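PDB 4EDP: ABC transporter, substrate-binding protein from Clostridium perfringens, which probably captures a solute outside the cell membrane and delivers it to the permease of an ABC importer. Local coordinates for residues L37-W42 / I65-G70; E183-K188 / E199-E204; G142-P147 / V251-P256; Y136-I141 / S302-E307. All blocks are in the same frame, centred on the assembly; numbering follows the deposited sequence.

Interaction 1. Residues L37-W42 / I65-G70; sequences LVVSTW and IVLDIG. With ACT (acetate ion), chain F.
Val39 and Leu67 lie side by side and point the same way from two neighbouring parallel strands, with Leu67 CD2 resting 3.7 Å from Val39 CB. Leu67 reaches there because its CG stands anti to the carbonyl carbon (chi1 -54°), which brings the end of the chain toward Val39. Ile65 crosses Val39 obliquely, its CG2, anti to its own N, meeting Val39 CG2 at 3.9 Å. Val38, Val66, Ser40 and Asp68 occupy the other face. There Ser40 OG and Asp68 OD1 are bridged by a water, which donates a weak bond of 2.7 Å to Asp68 OD1. The stronger partners of these two side chains are Arg75 for Ser40 and Lys78 for Asp68. The ladder between these faces is straight in the middle: Val39 N reaches Val66 O at 2.7 Å, nearly along the C=O axis, and Asp68 N reaches Val39 O at 2.8 Å from above the carbonyl plane. It slackens at the C-terminal end, where Gly70 N to Thr41 O is weak. Thr41 OG1, anti to its N, donates at 2.6 Å to OXT of an acetate probably from the crystallisation liquor, whose carbon lies at the edge of the Trp42 ring. The pair forms the two strands of a beta-alpha-beta unit whose connecting helix 46-61 covers Ile65 and Leu67 through Phe54, while strand 89-93 flanks 37-41 on its other edge.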
loop_
_atom_site.group_PDB
_atom_site.type_symbol
_atom_site.label_atom_id
_atom_site.label_comp_id
_atom_site.label_asym_id
_atom_site.label_seq_id
_atom_site.Cartn_x
_atom_site.Cartn_y
_atom_site.Cartn_z
ATOM N N LEU A 37 11.336 24.177 -1.226
ATOM C CA LEU A 37 10.527 23.075 -1.725
ATOM C C LEU A 37 9.477 22.743 -0.678
ATOM O O LEU A 37 9.821 22.383 0.450
ATOM C CB LEU A 37 11.409 21.860 -2.014
ATOM C CG LEU A 37 10.789 20.703 -2.793
ATOM C CD1 LEU A 37 10.451 21.150 -4.220
ATOM C CD2 LEU A 37 11.743 19.512 -2.822
ATOM N N VAL A 38 8.204 22.867 -1.050
ATOM C CA VAL A 38 7.092 22.571 -0.146
ATOM C C VAL A 38 6.605 21.146 -0.393
ATOM O O VAL A 38 6.190 20.810 -1.507
ATOM C CB VAL A 38 5.921 23.566 -0.335
ATOM C CG1 VAL A 38 4.763 23.205 0.588
ATOM C CG2 VAL A 38 6.398 24.998 -0.085
ATOM N N VAL A 39 6.663 20.317 0.644
ATOM C CA VAL A 39 6.285 18.912 0.526
ATOM C C VAL A 39 5.024 18.544 1.313
ATOM O O VAL A 39 4.966 18.741 2.527
ATOM C CB VAL A 39 7.431 18.017 1.045
ATOM C CG1 VAL A 39 7.027 16.550 0.983
ATOM C CG2 VAL A 39 8.732 18.285 0.278
ATOM N N SER A 40 4.014 18.025 0.620
ATOM C CA SER A 40 2.784 17.563 1.269
ATOM C C SER A 40 2.991 16.092 1.635
ATOM O O SER A 40 3.174 15.253 0.744
ATOM C CB SER A 40 1.596 17.724 0.330
ATOM O OG SER A 40 0.417 17.167 0.882
ATOM N N THR A 41 2.954 15.771 2.930
ATOM C CA THR A 41 3.183 14.403 3.377
ATOM C C THR A 41 2.574 14.154 4.760
ATOM O O THR A 41 2.060 15.073 5.395
ATOM C CB THR A 41 4.698 14.085 3.406
ATOM O OG1 THR A 41 4.910 12.669 3.541
ATOM C CG2 THR A 41 5.397 14.847 4.535
ATOM N N TRP A 42 2.622 12.906 5.214
ATOM C CA TRP A 42 2.066 12.534 6.522
ATOM C C TRP A 42 2.894 13.078 7.675
ATOM O O TRP A 42 2.348 13.489 8.706
ATOM C CB TRP A 42 1.987 11.008 6.662
ATOM C CG TRP A 42 1.183 10.347 5.583
ATOM C CD1 TRP A 42 -0.169 10.167 5.560
ATOM C CD2 TRP A 42 1.684 9.775 4.367
ATOM N NE1 TRP A 42 -0.541 9.531 4.401
ATOM C CE2 TRP A 42 0.580 9.273 3.658
ATOM C CE3 TRP A 42 2.956 9.644 3.813
ATOM C CZ2 TRP A 42 0.712 8.644 2.417
ATOM C CZ3 TRP A 42 3.085 9.005 2.579
ATOM C CH2 TRP A 42 1.971 8.528 1.900
ATOM N N ILE A 65 13.434 22.989 2.968
ATOM C CA ILE A 65 12.267 22.132 2.780
ATOM C C ILE A 65 11.229 22.458 3.849
ATOM O O ILE A 65 11.548 22.648 5.035
ATOM C CB ILE A 65 12.636 20.632 2.748
ATOM C CG1 ILE A 65 13.401 20.342 1.455
ATOM C CG2 ILE A 65 11.374 19.757 2.793
ATOM C CD1 ILE A 65 13.797 18.916 1.245
ATOM N N VAL A 66 9.994 22.612 3.400
ATOM C CA VAL A 66 8.874 22.906 4.270
ATOM C C VAL A 66 7.838 21.812 4.111
ATOM O O VAL A 66 7.450 21.473 2.988
ATOM C CB VAL A 66 8.247 24.259 3.922
ATOM C CG1 VAL A 66 6.865 24.395 4.547
ATOM C CG2 VAL A 66 9.165 25.383 4.366
ATOM N N LEU A 67 7.401 21.235 5.221
ATOM C CA LEU A 67 6.407 20.179 5.150
ATOM C C LEU A 67 5.006 20.686 5.457
ATOM O O LEU A 67 4.820 21.534 6.325
ATOM C CB LEU A 67 6.748 19.040 6.115
ATOM C CG LEU A 67 8.133 18.400 6.037
ATOM C CD1 LEU A 67 8.176 17.173 6.953
ATOM C CD2 LEU A 67 8.479 17.998 4.625
ATOM N N ASP A 68 4.031 20.181 4.716
ATOM C CA ASP A 68 2.629 20.499 4.924
ATOM C C ASP A 68 2.077 19.128 5.268
ATOM O O ASP A 68 1.919 18.265 4.385
ATOM C CB ASP A 68 2.007 21.091 3.663
ATOM C CG ASP A 68 0.557 21.534 3.867
ATOM O OD1 ASP A 68 -0.277 20.722 4.316
ATOM O OD2 ASP A 68 0.240 22.692 3.539
ATOM N N ILE A 69 1.824 18.899 6.555
ATOM C CA ILE A 69 1.428 17.562 6.995
ATOM C C ILE A 69 -0.060 17.354 7.245
ATOM O O ILE A 69 -0.809 18.302 7.456
ATOM C CB ILE A 69 2.231 17.138 8.249
ATOM C CG1 ILE A 69 1.779 17.898 9.486
ATOM C CG2 ILE A 69 3.727 17.347 8.023
ATOM C CD1 ILE A 69 2.572 17.525 10.723
ATOM N N GLY A 70 -0.466 16.090 7.228
ATOM C CA GLY A 70 -1.856 15.690 7.444
ATOM C C GLY A 70 -2.063 14.313 6.841
ATOM O O GLY A 70 -1.129 13.735 6.281
HETATM C C ACT F . 5.987 10.260 5.683
HETATM O O ACT F . 5.590 9.634 6.691
HETATM O OXT ACT F . 5.729 11.490 5.663
HETATM C CH3 ACT F . 6.728 9.574 4.569
HETATM O O HOH W 1 -0.867 19.158 2.137
#

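Interaction 2. Residues E183-K188 / E199-E204; sequences EIAAEK and EAAFKE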
loop_
_atom_site.group_PDB
_atom_site.type_symbol
_atom_site.label_atom_id
_atom_site.label_comp_id
_atom_site.label_asym_id
_atom_site.label_seq_id
_atom_site.Cartn_x
_atom_site.Cartn_y
_atom_site.Cartn_z
ATOM N N GLU A 183 -10.468 -8.391 -5.058
ATOM C CA GLU A 183 -9.759 -9.073 -6.156
ATOM C C GLU A 183 -9.438 -10.528 -5.817
ATOM O O GLU A 183 -9.454 -11.406 -6.703
ATOM C CB GLU A 183 -8.554 -8.268 -6.666
ATOM C CG GLU A 183 -9.002 -6.931 -7.276
ATOM C CD GLU A 183 -8.061 -6.323 -8.296
ATOM O OE1 GLU A 183 -7.049 -6.955 -8.657
ATOM O OE2 GLU A 183 -8.392 -5.213 -8.811
ATOM N N ILE A 184 -9.167 -10.798 -4.545
ATOM C CA ILE A 184 -8.952 -12.156 -4.076
ATOM C C ILE A 184 -10.230 -12.982 -4.318
ATOM O O ILE A 184 -10.167 -14.106 -4.827
ATOM C CB ILE A 184 -8.564 -12.154 -2.573
ATOM C CG1 ILE A 184 -7.103 -11.704 -2.408
ATOM C CG2 ILE A 184 -8.786 -13.557 -1.985
ATOM C CD1 ILE A 184 -6.730 -11.318 -0.978
ATOM N N ALA A 185 -11.386 -12.409 -3.994
ATOM C CA ALA A 185 -12.683 -13.055 -4.212
ATOM C C ALA A 185 -12.930 -13.252 -5.702
ATOM O O ALA A 185 -13.480 -14.289 -6.113
ATOM C CB ALA A 185 -13.798 -12.217 -3.568
ATOM N N ALA A 186 -12.510 -12.278 -6.516
ATOM C CA ALA A 186 -12.622 -12.394 -7.974
ATOM C C ALA A 186 -11.809 -13.596 -8.485
ATOM O O ALA A 186 -12.248 -14.285 -9.413
ATOM C CB ALA A 186 -12.151 -11.124 -8.681
ATOM N N GLU A 187 -10.620 -13.821 -7.924
ATOM C CA GLU A 187 -9.807 -14.977 -8.335
ATOM C C GLU A 187 -10.555 -16.275 -8.057
ATOM O O GLU A 187 -10.569 -17.165 -8.893
ATOM C CB GLU A 187 -8.463 -15.057 -7.603
ATOM C CG GLU A 187 -7.527 -13.894 -7.765
ATOM C CD GLU A 187 -6.114 -14.243 -7.245
ATOM O OE1 GLU A 187 -5.544 -15.251 -7.732
ATOM O OE2 GLU A 187 -5.592 -13.522 -6.362
ATOM N N LYS A 188 -11.148 -16.363 -6.873
ATOM C CA LYS A 188 -11.945 -17.512 -6.431
ATOM C C LYS A 188 -13.091 -17.736 -7.425
ATOM O O LYS A 188 -13.343 -18.862 -7.862
ATOM C CB LYS A 188 -12.487 -17.210 -5.033
ATOM C CG LYS A 188 -13.456 -18.232 -4.357
ATOM C CD LYS A 188 -12.774 -19.477 -3.866
ATOM C CE LYS A 188 -13.714 -20.321 -3.015
ATOM N NZ LYS A 188 -14.995 -20.592 -3.685
ATOM N N GLU A 199 -19.120 -8.221 -9.789
ATOM C CA GLU A 199 -20.323 -8.907 -9.317
ATOM C C GLU A 199 -20.047 -10.341 -8.836
ATOM O O GLU A 199 -20.524 -10.743 -7.769
ATOM C CB GLU A 199 -21.419 -8.853 -10.381
ATOM C CG GLU A 199 -21.875 -7.429 -10.660
ATOM C CD GLU A 199 -22.489 -6.760 -9.442
ATOM O OE1 GLU A 199 -23.402 -7.366 -8.851
ATOM O OE2 GLU A 199 -22.080 -5.623 -9.098
ATOM N N ALA A 200 -19.259 -11.101 -9.592
ATOM C CA ALA A 200 -18.945 -12.470 -9.191
ATOM C C ALA A 200 -18.090 -12.481 -7.923
ATOM O O ALA A 200 -18.254 -13.334 -7.068
ATOM C CB ALA A 200 -18.232 -13.233 -10.327
ATOM N N ALA A 201 -17.210 -11.497 -7.793
ATOM C CA ALA A 201 -16.346 -11.413 -6.621
ATOM C C ALA A 201 -17.241 -11.208 -5.405
ATOM O O ALA A 201 -17.030 -11.819 -4.357
ATOM C CB ALA A 201 -15.352 -10.274 -6.760
ATOM N N PHE A 202 -18.246 -10.347 -5.539
ATOM C CA PHE A 202 -19.129 -10.098 -4.411
ATOM C C PHE A 202 -19.966 -11.313 -4.047
ATOM O O PHE A 202 -20.246 -11.509 -2.854
ATOM C CB PHE A 202 -19.914 -8.782 -4.537
ATOM C CG PHE A 202 -19.079 -7.579 -4.202
ATOM C CD1 PHE A 202 -18.796 -7.269 -2.893
ATOM C CD2 PHE A 202 -18.549 -6.780 -5.194
ATOM C CE1 PHE A 202 -18.003 -6.179 -2.573
ATOM C CE2 PHE A 202 -17.753 -5.697 -4.873
ATOM C CZ PHE A 202 -17.492 -5.395 -3.557
ATOM N N LYS A 203 -20.308 -12.158 -5.028
ATOM C CA LYS A 203 -21.036 -13.391 -4.736
ATOM C C LYS A 203 -20.124 -14.328 -3.936
ATOM O O LYS A 203 -20.607 -15.057 -3.055
ATOM C CB LYS A 203 -21.546 -14.080 -6.003
ATOM C CG LYS A 203 -22.666 -13.346 -6.733
ATOM C CD LYS A 203 -23.939 -13.227 -5.899
ATOM C CE LYS A 203 -25.072 -12.611 -6.719
ATOM N NZ LYS A 203 -26.356 -12.533 -5.957
ATOM N N GLU A 204 -18.819 -14.322 -4.227
ATOM C CA GLU A 204 -17.875 -15.148 -3.456
ATOM C C GLU A 204 -17.721 -14.573 -2.046
ATOM O O GLU A 204 -17.574 -15.321 -1.084
ATOM C CB GLU A 204 -16.521 -15.295 -4.138
ATOM C CG GLU A 204 -16.547 -16.122 -5.405
ATOM C CD GLU A 204 -16.859 -17.604 -5.158
ATOM O OE1 GLU A 204 -16.836 -18.075 -4.005
ATOM O OE2 GLU A 204 -17.110 -18.309 -6.139
#
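Glu204 OE1 takes one hydrogen bond across the contact, from Lys188 NZ at 3.1 Å, and this is also a salt bridge. NZ does not come in the plane of the carboxylate but from above it, 46° out. The two chains cross at about a right angle, and both are folded to meet. Lys188 CG, anti to its N (chi1 176°), lies 3.4 Å from Glu204 OE1, and the bends at chi2 and chi4 bring NZ back to the same oxygen. Glu204 CG, anti to the carbonyl carbon, lies 3.6 Å from Ala185 O; the bend at chi2 then turns the carboxylate toward Lys188. The lysine ammonium also makes a cation-pi contact with Trp160, whose indole N-H bonds to Glu204 O, so Trp160 touches both residues of the pair. Behind the salt bridge alanine methyls carry much of the contact. Ala185 CB sits 3.4 Å from Ala201 O, and Ala201 CB presses on the backbone of the other helix, 3.5 Å from Ala186 N, with Ala186 CB at 3.8 Å from Ala201 CB. Such small side chains let the segment axes approach to 7.5 Å. The result is a close alanine-lined helix crossing, nearly perpendicular at 91°, between helices 178-189 and 199-208, consecutive but for the short helix 193-196, in a periplasmic-binding-protein type fold.

Interaction 3. Residues G142-P147 / V251-P256; sequences GIVVDP and VINVIP
Strand 252-254 pairs as an antiparallel ladder with the end of strand 135-145, within the central sheet of a solute-binding-protein fold. Two hydrogen-bonded pairs, Ile143 with Val254 and Val145 with Ile252, flank the non-hydrogen-bonded pair Val144 with Asn253. Ile143 N to Val254 O is almost perfectly straight (179°, 2.8 Å), in the carbonyl plane; the return bond from Val254 N meets Ile143 O from above its plane. The tightly packed part is the buried pair Val144 and Val251: Val144 CG1, anti to its N, crosses Val251 obliquely and lies 3.9 Å from Val251 CB. Phe226 and Phe241, from helices 219-227 and 238-247, close over this pair. On the other face Val145 CG2 meets Val254 CG2 at 4.0 Å, and Ile143 is buried against Trp156 and Leu159. Ile252 is exposed yet lays CG1 on Val145, 4.0 Å from Val145 CB. Its other branch marks the solvent margin, where Ile252 CG2 meets CG of the exposed Pro147 at 4.2 Å. At the opposite end of the ladder, Gly142 lies close under two side chains, its CA 3.6 Å from Asn253 OD1 and 3.8 Å from Ile255 CD1.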
loop_
_atom_site.group_PDB
_atom_site.type_symbol
_atom_site.label_atom_id
_atom_site.label_comp_id
_atom_site.label_asym_id
_atom_site.label_seq_id
_atom_site.Cartn_x
_atom_site.Cartn_y
_atom_site.Cartn_z
ATOM N N GLY A 142 -0.642 -10.982 3.400
ATOM C CA GLY A 142 -0.467 -12.413 3.501
ATOM C C GLY A 142 -1.599 -12.915 4.352
ATOM O O GLY A 142 -2.479 -12.130 4.778
ATOM N N ILE A 143 -1.619 -14.227 4.567
ATOM C CA ILE A 143 -2.606 -14.818 5.464
ATOM C C ILE A 143 -1.843 -15.137 6.760
ATOM O O ILE A 143 -0.977 -16.025 6.805
ATOM C CB ILE A 143 -3.226 -16.113 4.930
ATOM C CG1 ILE A 143 -3.832 -15.898 3.532
ATOM C CG2 ILE A 143 -4.297 -16.609 5.930
ATOM C CD1 ILE A 143 -4.351 -17.188 2.874
ATOM N N VAL A 144 -2.128 -14.384 7.806
ATOM C CA VAL A 144 -1.512 -14.621 9.103
ATOM C C VAL A 144 -2.326 -15.733 9.716
ATOM O O VAL A 144 -3.555 -15.614 9.835
ATOM C CB VAL A 144 -1.530 -13.359 9.971
ATOM C CG1 VAL A 144 -0.880 -13.644 11.373
ATOM C CG2 VAL A 144 -0.818 -12.246 9.230
ATOM N N VAL A 145 -1.652 -16.819 10.090
ATOM C CA VAL A 145 -2.304 -18.011 10.587
ATOM C C VAL A 145 -1.744 -18.534 11.892
ATOM O O VAL A 145 -0.533 -18.511 12.104
ATOM C CB VAL A 145 -2.129 -19.180 9.537
ATOM C CG1 VAL A 145 -2.757 -20.498 10.055
ATOM C CG2 VAL A 145 -2.717 -18.804 8.180
ATOM N N ASP A 146 -2.630 -18.979 12.785
ATOM C CA ASP A 146 -2.221 -19.629 14.044
ATOM C C ASP A 146 -2.219 -21.121 13.689
ATOM O O ASP A 146 -3.275 -21.733 13.593
ATOM C CB ASP A 146 -3.224 -19.366 15.168
ATOM C CG ASP A 146 -2.930 -20.176 16.416
ATOM O OD1 ASP A 146 -1.884 -20.862 16.471
ATOM O OD2 ASP A 146 -3.772 -20.150 17.344
ATOM N N PRO A 147 -1.036 -21.705 13.480
ATOM C CA PRO A 147 -0.968 -23.089 13.032
ATOM C C PRO A 147 -1.388 -24.112 14.085
ATOM O O PRO A 147 -1.722 -25.241 13.731
ATOM C CB PRO A 147 0.511 -23.249 12.640
ATOM C CG PRO A 147 1.227 -22.292 13.519
ATOM C CD PRO A 147 0.303 -21.128 13.703
ATOM N N VAL A 251 2.355 -17.410 15.371
ATOM C CA VAL A 251 1.692 -17.174 14.089
ATOM C C VAL A 251 2.714 -17.237 12.937
ATOM O O VAL A 251 3.903 -16.979 13.144
ATOM C CB VAL A 251 0.889 -15.838 14.001
ATOM C CG1 VAL A 251 -0.302 -15.844 14.999
ATOM C CG2 VAL A 251 1.818 -14.618 14.187
ATOM N N ILE A 252 2.229 -17.661 11.775
ATOM C CA ILE A 252 2.996 -17.727 10.538
ATOM C C ILE A 252 2.325 -16.848 9.475
ATOM O O ILE A 252 1.125 -16.529 9.559
ATOM C CB ILE A 252 3.131 -19.203 10.030
ATOM C CG1 ILE A 252 1.779 -19.794 9.632
ATOM C CG2 ILE A 252 3.796 -20.057 11.114
ATOM C CD1 ILE A 252 1.870 -21.238 9.066
ATOM N N ASN A 253 3.115 -16.456 8.474
ATOM C CA ASN A 253 2.658 -15.620 7.382
ATOM C C ASN A 253 2.683 -16.430 6.100
ATOM O O ASN A 253 3.750 -16.678 5.514
ATOM C CB ASN A 253 3.584 -14.415 7.261
ATOM C CG ASN A 253 3.095 -13.388 6.289
ATOM O OD1 ASN A 253 1.894 -13.173 6.128
ATOM N ND2 ASN A 253 4.046 -12.693 5.648
ATOM N N VAL A 254 1.506 -16.844 5.681
ATOM C CA VAL A 254 1.340 -17.658 4.485
ATOM C C VAL A 254 1.149 -16.759 3.263
ATOM O O VAL A 254 0.284 -15.878 3.265
ATOM C CB VAL A 254 0.122 -18.637 4.637
ATOM C CG1 VAL A 254 -0.186 -19.339 3.334
ATOM C CG2 VAL A 254 0.366 -19.655 5.769
ATOM N N ILE A 255 1.979 -16.969 2.231
ATOM C CA ILE A 255 1.855 -16.236 0.970
ATOM C C ILE A 255 1.402 -17.260 -0.062
ATOM O O ILE A 255 2.140 -18.198 -0.361
ATOM C CB ILE A 255 3.187 -15.609 0.523
ATOM C CG1 ILE A 255 3.731 -14.663 1.596
ATOM C CG2 ILE A 255 3.034 -14.876 -0.842
ATOM C CD1 ILE A 255 2.803 -13.534 1.975
ATOM N N PRO A 256 0.177 -17.120 -0.593
ATOM C CA PRO A 256 -0.244 -18.109 -1.567
ATOM C C PRO A 256 0.674 -18.176 -2.783
ATOM O O PRO A 256 1.251 -17.179 -3.181
ATOM C CB PRO A 256 -1.646 -17.630 -1.967
ATOM C CG PRO A 256 -2.168 -16.975 -0.729
ATOM C CD PRO A 256 -0.939 -16.248 -0.190
#

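Interaction 4. Residues Y136-I141 / S302-E307; sequences YTLNSI and SPVNKE
Ser302 O is the acceptor at the centre of this contact. Thr137 OG1, anti to its own N (chi1 -168°), donates to it at 2.7 Å, in the carbonyl plane and on a lone pair; Leu138 N adds only a weak bond of 3.4 Å. Beside this, Ser302 CB lies 3.1 Å from Leu138 O and also meets the Leu138 CD1 methyl. Val304 packs on the backbone, its CG1 3.5 Å from Thr137 N and its CG2 near the carbonyl of Tyr136. Two waters bridge the segments. One donates to Thr137 OG1 and accepts from Ser302 N at 3.1 Å; the other bonds to Ser302 OG at 2.8 Å, and both reach Asn139 OD1. Further out, Thr319 N holds Ser302 OG, and Gln292 serves both sides, bonding through NE2 to Tyr136 O and through OE1 to Val304 N. Downstream, Asn305 OD1 accepts from Glu307 N in an Asx turn. All six touching residues are buried, near the chain's centre, where the chain turns a corner at Tyr136. A long strand passing near the middle of the molecule is consistent with the interdomain connections of periplasmic-binding-protein folds, whose solute site lies between two lobes.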
loop_
_atom_site.group_PDB
_atom_site.type_symbol
_atom_site.label_atom_id
_atom_site.label_comp_id
_atom_site.label_asym_id
_atom_site.label_seq_id
_atom_site.Cartn_x
_atom_site.Cartn_y
_atom_site.Cartn_z
ATOM N N TYR A 136 7.474 5.004 -4.467
ATOM C CA TYR A 136 8.784 5.101 -3.808
ATOM C C TYR A 136 8.906 3.998 -2.726
ATOM O O TYR A 136 9.990 3.780 -2.161
ATOM C CB TYR A 136 9.026 6.494 -3.167
ATOM C CG TYR A 136 8.101 6.770 -2.020
ATOM C CD1 TYR A 136 6.823 7.269 -2.243
ATOM C CD2 TYR A 136 8.463 6.453 -0.714
ATOM C CE1 TYR A 136 5.945 7.475 -1.201
ATOM C CE2 TYR A 136 7.593 6.673 0.340
ATOM C CZ TYR A 136 6.339 7.178 0.090
ATOM O OH TYR A 136 5.454 7.374 1.133
ATOM N N THR A 137 7.787 3.350 -2.389
ATOM C CA THR A 137 7.776 2.264 -1.429
ATOM C C THR A 137 6.589 1.377 -1.759
ATOM O O THR A 137 5.679 1.776 -2.521
ATOM C CB THR A 137 7.675 2.764 0.038
ATOM O OG1 THR A 137 7.945 1.695 0.946
ATOM C CG2 THR A 137 6.259 3.343 0.332
ATOM N N LEU A 138 6.586 0.183 -1.179
ATOM C CA LEU A 138 5.516 -0.783 -1.380
ATOM C C LEU A 138 5.247 -1.532 -0.088
ATOM O O LEU A 138 6.059 -1.504 0.835
ATOM C CB LEU A 138 5.883 -1.770 -2.505
ATOM C CG LEU A 138 7.086 -2.703 -2.283
ATOM C CD1 LEU A 138 6.748 -3.898 -1.370
ATOM C CD2 LEU A 138 7.592 -3.250 -3.626
ATOM N N ASN A 139 4.096 -2.185 -0.038
ATOM C CA ASN A 139 3.656 -3.014 1.074
ATOM C C ASN A 139 2.937 -4.225 0.465
ATOM O O ASN A 139 2.514 -4.184 -0.708
ATOM C CB ASN A 139 2.642 -2.299 1.958
ATOM C CG ASN A 139 3.159 -0.992 2.512
ATOM O OD1 ASN A 139 4.226 -0.939 3.125
ATOM N ND2 ASN A 139 2.380 0.059 2.345
ATOM N N SER A 140 2.768 -5.278 1.254
ATOM C CA SER A 140 2.045 -6.487 0.769
ATOM C C SER A 140 1.184 -7.062 1.870
ATOM O O SER A 140 1.221 -6.599 3.012
ATOM C CB SER A 140 2.988 -7.576 0.253
ATOM O OG SER A 140 3.802 -8.162 1.275
ATOM N N ILE A 141 0.405 -8.075 1.510
ATOM C CA ILE A 141 -0.439 -8.785 2.453
ATOM C C ILE A 141 -0.089 -10.263 2.440
ATOM O O ILE A 141 0.684 -10.726 1.608
ATOM C CB ILE A 141 -1.942 -8.612 2.150
ATOM C CG1 ILE A 141 -2.251 -8.984 0.695
ATOM C CG2 ILE A 141 -2.390 -7.148 2.460
ATOM C CD1 ILE A 141 -3.718 -8.928 0.356
ATOM N N SER A 302 9.545 -0.515 2.699
ATOM C CA SER A 302 9.986 -1.548 1.783
ATOM C C SER A 302 10.461 -0.846 0.499
ATOM O O SER A 302 9.784 0.047 -0.025
ATOM C CB SER A 302 8.870 -2.530 1.439
ATOM O OG SER A 302 8.458 -3.299 2.570
ATOM N N PRO A 303 11.607 -1.265 -0.019
ATOM C CA PRO A 303 12.150 -0.590 -1.189
ATOM C C PRO A 303 11.536 -0.973 -2.513
ATOM O O PRO A 303 11.036 -2.094 -2.687
ATOM C CB PRO A 303 13.608 -1.018 -1.172
ATOM C CG PRO A 303 13.582 -2.385 -0.533
ATOM C CD PRO A 303 12.532 -2.279 0.519
ATOM N N VAL A 304 11.532 -0.015 -3.435
ATOM C CA VAL A 304 11.114 -0.292 -4.814
ATOM C C VAL A 304 12.365 -0.397 -5.700
ATOM O O VAL A 304 12.283 -0.870 -6.836
ATOM C CB VAL A 304 10.156 0.772 -5.405
ATOM C CG1 VAL A 304 8.828 0.812 -4.617
ATOM C CG2 VAL A 304 10.817 2.169 -5.450
ATOM N N ASN A 305 13.524 0.039 -5.188
ATOM C CA ASN A 305 14.759 -0.019 -5.945
ATOM C C ASN A 305 15.349 -1.420 -5.798
ATOM O O ASN A 305 15.713 -1.822 -4.698
ATOM C CB ASN A 305 15.740 1.082 -5.469
ATOM C CG ASN A 305 17.020 1.134 -6.282
ATOM O OD1 ASN A 305 17.635 0.098 -6.581
ATOM N ND2 ASN A 305 17.482 2.360 -6.587
ATOM N N LYS A 306 15.427 -2.157 -6.910
ATOM C CA LYS A 306 15.921 -3.537 -6.891
ATOM C C LYS A 306 17.416 -3.689 -6.616
ATOM O O LYS A 306 17.904 -4.817 -6.444
ATOM C CB LYS A 306 15.550 -4.258 -8.206
ATOM C CG LYS A 306 16.233 -3.743 -9.434
ATOM C CD LYS A 306 15.633 -4.377 -10.694
ATOM C CE LYS A 306 16.253 -3.782 -11.935
ATOM N NZ LYS A 306 15.761 -4.448 -13.179
ATOM N N GLU A 307 18.151 -2.588 -6.565
ATOM C CA GLU A 307 19.589 -2.663 -6.329
ATOM C C GLU A 307 20.013 -2.525 -4.875
ATOM O O GLU A 307 21.205 -2.624 -4.572
ATOM C CB GLU A 307 20.287 -1.553 -7.111
ATOM C CG GLU A 307 19.946 -1.532 -8.594
ATOM C CD GLU A 307 20.392 -2.785 -9.320
ATOM O OE1 GLU A 307 21.199 -3.549 -8.746
ATOM O OE2 GLU A 307 19.943 -3.000 -10.473
HETATM O O HOH W 2 6.628 0.497 3.034
HETATM O O HOH W 3 6.080 -2.737 3.927
#

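How the interactions relate
Interactions 1, 3 and 4 reach one mixed sheet, and 3 and 4 share strand 135-145, where Ile255 CD1 approaches Ile141 O at 3.5 Å. Interaction 4 is the most central and fully buried, and it is held by waters and side-chain hydrogen bonds instead of a regular ladder. Interactions 1 and 3, on opposite sides of the chain's centre, are partly buried ladders, parallel in one and antiparallel in the other. Interaction 2 is the helical exception, its alanine methyls buried and its salt-bridge residues partly exposed; it meets interaction 4 through Ile184 and Ile141. Trp42 of interaction 1 packs on Tyr136 of interaction 4, CZ3 to OH 3.2 Å.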